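Local coordinates for peptidyl tryptophan dihydroxylase (Pseudomonas putida, PDB 7CTQ), which probably uses FAD to dihydroxylate a peptide-borne tryptophan, an essential step in biogenesis of the tryptophylquinone cofactor of quinohemoprotein amine dehydrogenase, at residues H350-V358 against R424-V432; T20-Y29 against A285-R294. All coordinates share one frame; numbering follows the deposited sequence.

Contact 1: H350-V358 against R424-V432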
loop_
_atom_site.group_PDB
_atom_site.type_symbol
_atom_site.label_atom_id
_atom_site.label_comp_id
_atom_site.label_asym_id
_atom_site.label_seq_id
_atom_site.Cartn_x
_atom_site.Cartn_y
_atom_site.Cartn_z
ATOM N N HIS A 350 -5.246 0.214 -18.199
ATOM C CA HIS A 350 -4.268 0.042 -19.271
ATOM C C HIS A 350 -4.507 1.134 -20.309
ATOM O O HIS A 350 -5.528 1.123 -21.002
ATOM C CB HIS A 350 -4.358 -1.351 -19.894
ATOM C CG HIS A 350 -3.152 -1.728 -20.700
ATOM N ND1 HIS A 350 -2.905 -3.019 -21.118
ATOM C CD2 HIS A 350 -2.123 -0.979 -21.168
ATOM C CE1 HIS A 350 -1.776 -3.050 -21.807
ATOM N NE2 HIS A 350 -1.281 -1.824 -21.852
ATOM N N VAL A 351 -3.574 2.079 -20.407
ATOM C CA VAL A 351 -3.751 3.213 -21.303
ATOM C C VAL A 351 -3.533 2.775 -22.750
ATOM O O VAL A 351 -2.822 1.800 -23.035
ATOM C CB VAL A 351 -2.788 4.351 -20.916
ATOM C CG1 VAL A 351 -1.409 3.987 -21.305
ATOM C CG2 VAL A 351 -3.155 5.657 -21.592
ATOM N N ALA A 352 -4.145 3.512 -23.675
ATOM C CA ALA A 352 -3.988 3.241 -25.098
ATOM C C ALA A 352 -2.596 3.637 -25.586
ATOM O O ALA A 352 -2.023 4.628 -25.130
ATOM C CB ALA A 352 -5.056 4.001 -25.887
ATOM N N ALA A 353 -2.062 2.866 -26.535
ATOM C CA ALA A 353 -0.772 3.176 -27.137
ATOM C C ALA A 353 -0.836 4.461 -27.963
ATOM O O ALA A 353 -1.882 4.839 -28.499
ATOM C CB ALA A 353 -0.295 2.020 -28.027
ATOM N N ASP A 354 0.310 5.126 -28.071
ATOM C CA ASP A 354 0.461 6.284 -28.949
ATOM C C ASP A 354 1.930 6.312 -29.366
ATOM O O ASP A 354 2.757 6.966 -28.720
ATOM C CB ASP A 354 0.043 7.582 -28.271
ATOM C CG ASP A 354 0.112 8.790 -29.212
ATOM O OD1 ASP A 354 0.561 8.644 -30.377
ATOM O OD2 ASP A 354 -0.290 9.888 -28.782
ATOM N N TRP A 355 2.234 5.606 -30.459
ATOM C CA TRP A 355 3.621 5.502 -30.889
ATOM C C TRP A 355 4.205 6.866 -31.206
ATOM O O TRP A 355 5.398 7.092 -30.977
ATOM C CB TRP A 355 3.756 4.579 -32.100
ATOM C CG TRP A 355 5.183 4.486 -32.546
ATOM C CD1 TRP A 355 5.741 5.073 -33.641
ATOM C CD2 TRP A 355 6.251 3.816 -31.859
ATOM N NE1 TRP A 355 7.085 4.785 -33.698
ATOM C CE2 TRP A 355 7.424 4.015 -32.616
ATOM C CE3 TRP A 355 6.324 3.059 -30.687
ATOM C CZ2 TRP A 355 8.658 3.477 -32.243
ATOM C CZ3 TRP A 355 7.550 2.522 -30.313
ATOM C CH2 TRP A 355 8.700 2.734 -31.092
ATOM N N SER A 356 3.376 7.792 -31.700
ATOM C CA SER A 356 3.858 9.125 -32.051
ATOM C C SER A 356 4.406 9.874 -30.841
ATOM O O SER A 356 5.268 10.743 -30.994
ATOM C CB SER A 356 2.734 9.934 -32.720
ATOM O OG SER A 356 1.772 10.382 -31.777
ATOM N N ALA A 357 3.942 9.536 -29.636
ATOM C CA ALA A 357 4.339 10.212 -28.410
ATOM C C ALA A 357 5.494 9.531 -27.679
ATOM O O ALA A 357 5.907 10.026 -26.623
ATOM C CB ALA A 357 3.135 10.314 -27.458
ATOM N N VAL A 358 6.021 8.418 -28.201
ATOM C CA VAL A 358 7.076 7.677 -27.513
ATOM C C VAL A 358 8.363 8.494 -27.511
ATOM O O VAL A 358 8.735 9.104 -28.522
ATOM C CB VAL A 358 7.287 6.313 -28.195
ATOM C CG1 VAL A 358 8.581 5.703 -27.762
ATOM C CG2 VAL A 358 6.103 5.370 -27.923
ATOM N N ARG A 424 7.132 -7.854 -30.739
ATOM C CA ARG A 424 5.900 -7.898 -29.954
ATOM C C ARG A 424 5.772 -6.676 -29.053
ATOM O O ARG A 424 4.682 -6.122 -28.905
ATOM C CB ARG A 424 5.858 -9.175 -29.122
ATOM C CG ARG A 424 5.605 -10.433 -29.933
ATOM C CD ARG A 424 5.199 -11.576 -29.022
ATOM N NE ARG A 424 6.158 -11.784 -27.935
ATOM C CZ ARG A 424 7.237 -12.556 -28.028
ATOM N NH1 ARG A 424 7.503 -13.192 -29.166
ATOM N NH2 ARG A 424 8.060 -12.686 -26.990
ATOM N N TRP A 425 6.871 -6.253 -28.422
ATOM C CA TRP A 425 6.822 -5.040 -27.608
ATOM C C TRP A 425 6.431 -3.833 -28.454
ATOM O O TRP A 425 5.567 -3.041 -28.066
ATOM C CB TRP A 425 8.174 -4.810 -26.920
ATOM C CG TRP A 425 8.157 -3.703 -25.912
ATOM C CD1 TRP A 425 7.795 -3.797 -24.599
ATOM C CD2 TRP A 425 8.510 -2.332 -26.135
ATOM N NE1 TRP A 425 7.903 -2.564 -23.992
ATOM C CE2 TRP A 425 8.343 -1.652 -24.913
ATOM C CE3 TRP A 425 8.962 -1.612 -27.254
ATOM C CZ2 TRP A 425 8.607 -0.282 -24.774
ATOM C CZ3 TRP A 425 9.225 -0.251 -27.113
ATOM C CH2 TRP A 425 9.048 0.396 -25.880
ATOM N N LEU A 426 7.038 -3.688 -29.634
ATOM C CA LEU A 426 6.734 -2.529 -30.467
ATOM C C LEU A 426 5.267 -2.505 -30.872
ATOM O O LEU A 426 4.656 -1.433 -30.980
ATOM C CB LEU A 426 7.629 -2.530 -31.703
ATOM C CG LEU A 426 9.115 -2.313 -31.377
ATOM C CD1 LEU A 426 9.986 -2.629 -32.593
ATOM C CD2 LEU A 426 9.354 -0.889 -30.892
ATOM N N LEU A 427 4.700 -3.675 -31.144
ATOM C CA LEU A 427 3.281 -3.753 -31.476
ATOM C C LEU A 427 2.435 -3.219 -30.334
ATOM O O LEU A 427 1.510 -2.425 -30.538
ATOM C CB LEU A 427 2.911 -5.204 -31.766
ATOM C CG LEU A 427 1.878 -5.477 -32.839
ATOM C CD1 LEU A 427 2.558 -5.388 -34.194
ATOM C CD2 LEU A 427 1.267 -6.845 -32.605
ATOM N N GLU A 428 2.750 -3.651 -29.113
ATOM C CA GLU A 428 2.014 -3.220 -27.945
ATOM C C GLU A 428 2.202 -1.742 -27.666
ATOM O O GLU A 428 1.365 -1.151 -26.980
ATOM C CB GLU A 428 2.446 -4.056 -26.742
ATOM C CG GLU A 428 2.005 -5.509 -26.867
ATOM C CD GLU A 428 2.734 -6.472 -25.925
ATOM O OE1 GLU A 428 3.747 -6.077 -25.299
ATOM O OE2 GLU A 428 2.300 -7.642 -25.841
ATOM N N GLN A 429 3.268 -1.126 -28.185
ATOM C CA GLN A 429 3.473 0.302 -28.004
ATOM C C GLN A 429 2.901 1.122 -29.155
ATOM O O GLN A 429 3.033 2.352 -29.151
ATOM C CB GLN A 429 4.962 0.616 -27.812
ATOM C CG GLN A 429 5.609 -0.170 -26.674
ATOM C CD GLN A 429 4.795 -0.144 -25.392
ATOM O OE1 GLN A 429 4.306 0.901 -24.976
ATOM N NE2 GLN A 429 4.655 -1.293 -24.756
ATOM N N GLY A 430 2.214 0.484 -30.098
ATOM C CA GLY A 430 1.524 1.212 -31.145
ATOM C C GLY A 430 2.261 1.297 -32.466
ATOM O O GLY A 430 1.793 1.996 -33.372
ATOM N N LEU A 431 3.405 0.635 -32.595
ATOM C CA LEU A 431 4.116 0.565 -33.869
ATOM C C LEU A 431 3.631 -0.693 -34.573
ATOM O O LEU A 431 4.121 -1.794 -34.313
ATOM C CB LEU A 431 5.626 0.543 -33.666
ATOM C CG LEU A 431 6.388 0.461 -34.998
ATOM C CD1 LEU A 431 6.556 1.842 -35.602
ATOM C CD2 LEU A 431 7.727 -0.234 -34.846
ATOM N N VAL A 432 2.656 -0.538 -35.457
ATOM C CA VAL A 432 2.049 -1.711 -36.088
ATOM C C VAL A 432 2.210 -1.683 -37.609
ATOM O O VAL A 432 3.115 -1.033 -38.136
ATOM C CB VAL A 432 0.561 -1.831 -35.699
ATOM C CG1 VAL A 432 0.044 -3.229 -36.009
ATOM C CG2 VAL A 432 0.367 -1.487 -34.212
HETATM O O HOH W 1 2.673 4.048 -26.924
#
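Trp355 and Gly430 bring the two backbones together, CA to CA 4.8 Å, where the 3-10 turn 355-357 meets the Schellman motif that ends helix 416-428. Gly430 turns the chain with a positive phi of 99°, and the motif is closed by the bonds from Leu431 N to Leu426 O and from Gly430 N to Leu427 O. Lacking a side chain, Gly430 lets Ala353 come close: Ala353 CB lies 3.6 Å from Gly430 N. The main apolar contact is made by the indole of Trp355. With CG anti to the backbone N (chi1 179°), the ring runs along the turn that follows the helix, side by side with Leu431. Leu431 CB stands over the middle of one face, and Leu431 CD1 makes a CH-pi contact with the five-membered ring, 3.8 Å from its centroid. Val358 CB covers the opposite face nearer the rim, so the indole is packed from both sides. At the far end of the six-membered ring, Trp355 CH2 meets Leu426 CD2 obliquely at 3.7 Å. The side chain of Gln429 runs at about a right angle to that of Trp355, with Gln429 CB 4.0 Å from Trp355 CE3. Its bent chain then lays CG over a face of the Trp425 ring, and its OE1 makes a weak hydrogen bond with Thr379 OG1. Helix 395-402 adds Val398 against Trp355 and Leu401 against Leu426. The carbonyl of Gln429 faces the segment 350-358: its O lies in the indole plane at the ring edge, 3.7 Å from Trp355 CE3. A water connects this same oxygen to the other backbone, accepting from Asp354 N at 2.8 Å and donating to Gln429 O.

Contact 2: T20-Y29 against A285-R294; sequences TAIGLRRLGY and APVVINTLLR
Pro286 packs against Gly23 where the 20-27 part of helix 15-27, the helix after the first strand of an apparently Rossmann-type FAD fold, crosses helix 285-294 at -54°, the axes of these segments 9.0 Å apart at their closest. Pro286 is a knob in a hole formed by Thr20, Gly23, Leu24 and Leu27; its CG lies 3.8 Å from Gly23 CA, an approach made possible by the bare glycine. Next to this knob Leu24 CD2 touches Ile289 CG2 at 3.7 Å, their side chains crossing at about a right angle, and Ile289 CD1 reaches on to Thr20 CG2. Asn290, one turn along from Pro286, meets Leu27 and Tyr29. Its CB rests 3.7 Å from Leu27 CD1, and CG still touches that methyl. A chi1 of -175° swings CG away from the backbone N, and the amide extends past Leu27 to the phenol of Tyr29, just beyond the Schellman turn at Gly28. Asn290 OD1 accepts from Tyr29 OH at 2.8 Å, with a C=O...donor angle of 138° and the donor slightly tilted from the carbonyl plane. Asn290 ND2 donates to Gly369 O, so both ends of the amide are engaged and its rotation is fixed. The phenol has two further neighbours: Leu293 CD1 meets Tyr29 CE1 obliquely at 3.8 Å, and the guanidinium of Arg294 turns one face to the hydroxyl, with Tyr29 OH 3.4 Å from Arg294 NE but badly angled for a hydrogen bond. Within segment 20-29, Arg25 NH1 donates to Tyr29 O. Strand 8-11 supplies Ile8 against Leu24, Tyr29 and Leu293, strand 137-140 puts Phe137 and Val139 against Ile289, and helix 299-327 packs against Val288, Thr291 and Leu292.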
loop_
_atom_site.group_PDB
_atom_site.type_symbol
_atom_site.label_atom_id
_atom_site.label_comp_id
_atom_site.label_asym_id
_atom_site.label_seq_id
_atom_site.Cartn_x
_atom_site.Cartn_y
_atom_site.Cartn_z
ATOM N N THR A 20 10.811 -3.663 4.764
ATOM C CA THR A 20 12.014 -2.908 4.429
ATOM C C THR A 20 13.212 -3.387 5.244
ATOM O O THR A 20 14.308 -3.601 4.703
ATOM C CB THR A 20 11.762 -1.413 4.658
ATOM O OG1 THR A 20 10.661 -0.990 3.844
ATOM C CG2 THR A 20 12.999 -0.593 4.325
ATOM N N ALA A 21 13.011 -3.562 6.551
ATOM C CA ALA A 21 14.058 -4.063 7.440
ATOM C C ALA A 21 14.662 -5.368 6.929
ATOM O O ALA A 21 15.891 -5.518 6.863
ATOM C CB ALA A 21 13.484 -4.256 8.845
ATOM N N ILE A 22 13.807 -6.327 6.565
ATOM C CA ILE A 22 14.304 -7.619 6.118
ATOM C C ILE A 22 15.045 -7.472 4.799
ATOM O O ILE A 22 16.085 -8.108 4.583
ATOM C CB ILE A 22 13.151 -8.629 6.021
ATOM C CG1 ILE A 22 12.535 -8.827 7.406
ATOM C CG2 ILE A 22 13.642 -9.958 5.438
ATOM C CD1 ILE A 22 11.422 -9.821 7.440
ATOM N N GLY A 23 14.538 -6.614 3.910
ATOM C CA GLY A 23 15.245 -6.362 2.668
ATOM C C GLY A 23 16.639 -5.826 2.909
ATOM O O GLY A 23 17.594 -6.216 2.230
ATOM N N LEU A 24 16.781 -4.934 3.890
ATOM C CA LEU A 24 18.099 -4.377 4.178
ATOM C C LEU A 24 19.034 -5.449 4.731
ATOM O O LEU A 24 20.213 -5.504 4.359
ATOM C CB LEU A 24 17.965 -3.201 5.141
ATOM C CG LEU A 24 17.247 -1.983 4.556
ATOM C CD1 LEU A 24 16.745 -1.110 5.655
ATOM C CD2 LEU A 24 18.188 -1.221 3.655
ATOM N N ARG A 25 18.513 -6.318 5.604
ATOM C CA ARG A 25 19.262 -7.485 6.074
ATOM C C ARG A 25 19.807 -8.315 4.912
ATOM O O ARG A 25 20.979 -8.708 4.909
ATOM C CB ARG A 25 18.366 -8.349 6.962
ATOM C CG ARG A 25 18.060 -7.722 8.309
ATOM C CD ARG A 25 19.347 -7.503 9.094
ATOM N NE ARG A 25 19.912 -8.765 9.564
ATOM C CZ ARG A 25 21.214 -9.018 9.648
ATOM N NH1 ARG A 25 22.102 -8.089 9.296
ATOM N NH2 ARG A 25 21.625 -10.203 10.090
ATOM N N ARG A 26 18.955 -8.607 3.921
ATOM C CA ARG A 26 19.390 -9.404 2.779
ATOM C C ARG A 26 20.449 -8.694 1.948
ATOM O O ARG A 26 21.228 -9.364 1.260
ATOM C CB ARG A 26 18.192 -9.763 1.903
ATOM C CG ARG A 26 17.061 -10.434 2.689
ATOM C CD ARG A 26 16.281 -11.407 1.819
ATOM N NE ARG A 26 16.004 -10.833 0.508
ATOM C CZ ARG A 26 15.539 -11.523 -0.528
ATOM N NH1 ARG A 26 15.302 -12.826 -0.411
ATOM N NH2 ARG A 26 15.312 -10.902 -1.680
ATOM N N LEU A 27 20.491 -7.361 1.985
ATOM C CA LEU A 27 21.574 -6.635 1.336
ATOM C C LEU A 27 22.834 -6.596 2.187
ATOM O O LEU A 27 23.880 -6.163 1.693
ATOM C CB LEU A 27 21.133 -5.205 0.999
ATOM C CG LEU A 27 20.112 -5.088 -0.136
ATOM C CD1 LEU A 27 19.808 -3.619 -0.454
ATOM C CD2 LEU A 27 20.611 -5.841 -1.378
ATOM N N GLY A 28 22.752 -7.027 3.440
ATOM C CA GLY A 28 23.894 -7.083 4.322
ATOM C C GLY A 28 23.945 -6.007 5.388
ATOM O O GLY A 28 25.003 -5.821 5.999
ATOM N N TYR A 29 22.848 -5.303 5.632
ATOM C CA TYR A 29 22.840 -4.163 6.534
ATOM C C TYR A 29 22.398 -4.580 7.926
ATOM O O TYR A 29 21.467 -5.372 8.078
ATOM C CB TYR A 29 21.910 -3.065 6.020
ATOM C CG TYR A 29 22.491 -2.281 4.882
ATOM C CD1 TYR A 29 23.455 -1.307 5.105
ATOM C CD2 TYR A 29 22.088 -2.521 3.580
ATOM C CE1 TYR A 29 23.993 -0.584 4.063
ATOM C CE2 TYR A 29 22.624 -1.811 2.529
ATOM C CZ TYR A 29 23.567 -0.840 2.774
ATOM O OH TYR A 29 24.089 -0.137 1.716
ATOM N N ALA A 285 12.275 -0.118 -1.735
ATOM C CA ALA A 285 12.911 0.773 -0.767
ATOM C C ALA A 285 14.328 0.329 -0.411
ATOM O O ALA A 285 15.231 1.186 -0.389
ATOM C CB ALA A 285 12.026 0.892 0.483
ATOM N N PRO A 286 14.609 -0.958 -0.156
ATOM C CA PRO A 286 15.999 -1.321 0.180
ATOM C C PRO A 286 17.028 -0.942 -0.879
ATOM O O PRO A 286 18.130 -0.521 -0.511
ATOM C CB PRO A 286 15.920 -2.842 0.396
ATOM C CG PRO A 286 14.536 -3.074 0.852
ATOM C CD PRO A 286 13.692 -2.094 0.074
ATOM N N VAL A 287 16.722 -1.057 -2.180
ATOM C CA VAL A 287 17.744 -0.661 -3.145
ATOM C C VAL A 287 17.901 0.857 -3.173
ATOM O O VAL A 287 18.992 1.370 -3.478
ATOM C CB VAL A 287 17.472 -1.220 -4.560
ATOM C CG1 VAL A 287 17.798 -2.717 -4.635
ATOM C CG2 VAL A 287 16.033 -0.954 -4.987
ATOM N N VAL A 288 16.832 1.605 -2.894
ATOM C CA VAL A 288 16.966 3.060 -2.852
ATOM C C VAL A 288 17.891 3.448 -1.701
ATOM O O VAL A 288 18.841 4.225 -1.870
ATOM C CB VAL A 288 15.580 3.731 -2.744
ATOM C CG1 VAL A 288 15.710 5.230 -2.452
ATOM C CG2 VAL A 288 14.775 3.531 -4.064
ATOM N N ILE A 289 17.646 2.867 -0.523
ATOM C CA ILE A 289 18.514 3.078 0.641
ATOM C C ILE A 289 19.947 2.663 0.321
ATOM O O ILE A 289 20.907 3.389 0.610
ATOM C CB ILE A 289 17.942 2.313 1.848
ATOM C CG1 ILE A 289 16.545 2.849 2.165
ATOM C CG2 ILE A 289 18.868 2.397 3.087
ATOM C CD1 ILE A 289 15.752 2.011 3.141
ATOM N N ASN A 290 20.109 1.485 -0.287
ATOM C CA ASN A 290 21.433 0.997 -0.657
ATOM C C ASN A 290 22.167 2.003 -1.538
ATOM O O ASN A 290 23.377 2.231 -1.371
ATOM C CB ASN A 290 21.293 -0.360 -1.361
ATOM C CG ASN A 290 22.625 -0.998 -1.670
ATOM O OD1 ASN A 290 23.462 -1.183 -0.779
ATOM N ND2 ASN A 290 22.838 -1.340 -2.942
ATOM N N THR A 291 21.445 2.642 -2.462
ATOM C CA THR A 291 22.057 3.691 -3.266
ATOM C C THR A 291 22.390 4.904 -2.410
ATOM O O THR A 291 23.481 5.473 -2.529
ATOM C CB THR A 291 21.140 4.082 -4.424
ATOM O OG1 THR A 291 20.640 2.891 -5.057
ATOM C CG2 THR A 291 21.917 4.930 -5.460
ATOM N N LEU A 292 21.482 5.288 -1.518
ATOM C CA LEU A 292 21.696 6.489 -0.731
ATOM C C LEU A 292 22.931 6.354 0.155
ATOM O O LEU A 292 23.596 7.356 0.453
ATOM C CB LEU A 292 20.446 6.786 0.104
ATOM C CG LEU A 292 19.233 7.320 -0.684
ATOM C CD1 LEU A 292 18.029 7.481 0.211
ATOM C CD2 LEU A 292 19.542 8.645 -1.376
ATOM N N LEU A 293 23.270 5.123 0.550
ATOM C CA LEU A 293 24.373 4.843 1.467
ATOM C C LEU A 293 25.678 4.500 0.757
ATOM O O LEU A 293 26.738 4.977 1.179
ATOM C CB LEU A 293 23.982 3.705 2.410
ATOM C CG LEU A 293 22.807 4.053 3.327
ATOM C CD1 LEU A 293 22.338 2.848 4.112
ATOM C CD2 LEU A 293 23.175 5.190 4.264
ATOM N N ARG A 294 25.630 3.696 -0.308
ATOM C CA ARG A 294 26.816 3.266 -1.045
ATOM C C ARG A 294 27.247 4.233 -2.142
ATOM O O ARG A 294 28.447 4.345 -2.417
ATOM C CB ARG A 294 26.587 1.889 -1.682
ATOM C CG ARG A 294 26.376 0.754 -0.696
ATOM C CD ARG A 294 27.367 0.806 0.459
ATOM N NE ARG A 294 27.392 -0.476 1.150
ATOM C CZ ARG A 294 27.524 -0.627 2.462
ATOM N NH1 ARG A 294 27.655 0.437 3.248
ATOM N NH2 ARG A 294 27.523 -1.849 2.990
#

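Overall arrangement
The two contacts come in series along the chain: contact 2 closes with helix 285-294 before contact 1 opens at residue 350, with the long helix 299-327 between. Their centres lie 35 Å apart and their nearest atoms about 21 Å, so they do not touch. Contact 2 packs two helices against parallel strands of the FAD-binding part, with the Thr20 side chain about 8 Å from the cofactor; contact 1, farther from the chain centre, joins the C-terminal tail to the loop leading into strand 359-367. Strand 370-378 bridges the regions: Val371 N is hydrogen-bonded to Thr291 OG1 of contact 2, whereas Val377 packs on Val358 and Trp425 of contact 1.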